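Local coordinates for inositol-1-monophosphatase (Thermotoga maritima, PDB 2P3N), which hydrolyses inositol 1-phosphate, fructose 1,6-bisphosphate and several other phosphate monoesters with the help of magnesium, working as a homotetramer, at the interface of chains A and B. Sequence-based numbering; all coordinates share one arbitrary frame. Chains: chain A/B, Inositol-1-monophosphatase.

The interface of chains A and B. Residues chain A 22, 90-92; chain B 118, 174, 183, 188.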
# COMPACT_ATOMS: atom_id res chain seq x y z
N TRP A 22 11.61 -4.36 -10.38
CA TRP A 22 11.02 -5.60 -9.91
C TRP A 22 10.40 -6.39 -11.06
O TRP A 22 9.61 -5.85 -11.84
CB TRP A 22 10.00 -5.28 -8.83
CG TRP A 22 9.38 -6.46 -8.17
CD1 TRP A 22 9.98 -7.66 -7.88
CD2 TRP A 22 8.04 -6.55 -7.70
NE1 TRP A 22 9.09 -8.49 -7.25
CE2 TRP A 22 7.89 -7.84 -7.13
CE3 TRP A 22 6.95 -5.68 -7.70
CZ2 TRP A 22 6.69 -8.27 -6.56
CZ3 TRP A 22 5.76 -6.11 -7.14
CH2 TRP A 22 5.63 -7.39 -6.58
N GLY A 90 9.49 -11.58 -10.29
CA GLY A 90 8.36 -10.72 -9.98
C GLY A 90 7.61 -11.08 -8.72
O GLY A 90 6.53 -10.55 -8.48
N LEU A 91 8.16 -11.99 -7.92
CA LEU A 91 7.52 -12.36 -6.66
C LEU A 91 7.86 -11.30 -5.62
O LEU A 91 8.99 -10.82 -5.56
CB LEU A 91 7.99 -13.71 -6.17
CG LEU A 91 7.36 -14.87 -6.94
CD1 LEU A 91 8.09 -16.17 -6.60
CD2 LEU A 91 5.89 -14.95 -6.59
N PRO A 92 6.87 -10.93 -4.79
CA PRO A 92 7.07 -9.91 -3.75
C PRO A 92 7.97 -10.25 -2.57
O PRO A 92 8.35 -9.35 -1.81
CB PRO A 92 5.64 -9.59 -3.31
CG PRO A 92 4.90 -10.89 -3.58
CD PRO A 92 5.45 -11.31 -4.91
N GLU B 118 -3.33 -7.16 -4.16
CA GLU B 118 -3.26 -7.74 -5.49
C GLU B 118 -4.62 -8.30 -5.87
O GLU B 118 -5.23 -9.05 -5.11
CB GLU B 118 -2.22 -8.86 -5.53
CG GLU B 118 -0.80 -8.41 -5.29
CD GLU B 118 0.17 -9.57 -5.25
OE1 GLU B 118 1.39 -9.33 -5.10
OE2 GLU B 118 -0.31 -10.73 -5.37
N LEU B 174 4.01 -21.17 -1.27
CA LEU B 174 3.41 -19.95 -0.75
C LEU B 174 2.18 -20.06 0.14
O LEU B 174 2.02 -19.26 1.05
CB LEU B 174 3.13 -19.02 -1.93
CG LEU B 174 4.41 -18.70 -2.70
CD1 LEU B 174 4.11 -17.67 -3.77
CD2 LEU B 174 5.49 -18.17 -1.76
N TYR B 183 -0.60 -16.45 -10.08
CA TYR B 183 0.78 -16.05 -10.30
C TYR B 183 1.41 -16.58 -11.58
O TYR B 183 2.27 -15.91 -12.17
CB TYR B 183 1.66 -16.42 -9.11
CG TYR B 183 1.62 -15.40 -7.98
CD1 TYR B 183 1.04 -14.14 -8.17
CD2 TYR B 183 2.18 -15.69 -6.73
CE1 TYR B 183 1.01 -13.20 -7.13
CE2 TYR B 183 2.16 -14.76 -5.69
CZ TYR B 183 1.57 -13.52 -5.90
OH TYR B 183 1.53 -12.61 -4.85
N ARG B 188 4.77 -14.60 -12.70
CA ARG B 188 5.62 -14.53 -11.52
C ARG B 188 6.14 -15.92 -11.21
O ARG B 188 7.14 -16.09 -10.52
CB ARG B 188 4.84 -13.99 -10.31
CG ARG B 188 4.38 -12.56 -10.48
CD ARG B 188 3.70 -12.06 -9.23
NE ARG B 188 3.42 -10.64 -9.33
CZ ARG B 188 3.05 -9.88 -8.30
NH1 ARG B 188 2.92 -10.42 -7.09
NH2 ARG B 188 2.83 -8.58 -8.49
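B:Arg188 reaches across the subunit boundary of this homotetramer to A:Trp22, A:Pro92 and the backbone of A:Gly90, a worked example of a charged group packed between subunits. Its chain is extended from CG to NE, which carries the head past the glycine. The carbonyl O of A:Gly90 sits over the rim of one guanidinium face, 3.2 Å from B:Arg188 NE; placed above the plane and not in line with an N-H, it probably makes an electrostatic contact more than a directed bond. Over the rim of the same face leans the CH2–CZ2 edge of the indole, A:Trp22 CH2 being 3.6 Å from B:Arg188 NH2, with the two planes inclined by 59°. A:Pro92 presents CD to B:Arg188 NH1 at 3.5 Å.

Apolar packing lies beside these contacts. The CD2 methyl of A:Leu91 sits over the B:Tyr183 ring face, displaced beyond its CD2–CE2 rim, 3.8 Å from its CD2, and also meets CB of B:Arg188. B:Leu174 lies more loosely at the margin.

Hydrogen bonds within each subunit probably help to hold these surfaces in shape. B:Glu118 ties two residues together: OE1 takes a salt-bridging bond from B:Arg188 NH1 (2.7 Å), met from above the carboxylate plane, and OE2 offers its syn lone pair to the phenol OH of B:Tyr183 (2.7 Å). The shared carboxylate probably offsets the arginine's charge and limits rotation of its head. Opposite, a chi1 of -175° swings the A:Trp22 indole toward the 90-92 loop, where NE1 donates to A:Leu91 O at 2.9 Å; the acceptor lies near the ring plane, but NE1 approaches from above the carbonyl plane, not on a lone pair.

In the fold, A:Trp22 follows helix 2-21 and A:Gly90 to A:Pro92 follow helix 84-89; they face strand 118-123, helix 177-185 and the loop after it in chain B. The two-fold axis repeats the patch with the chains exchanged.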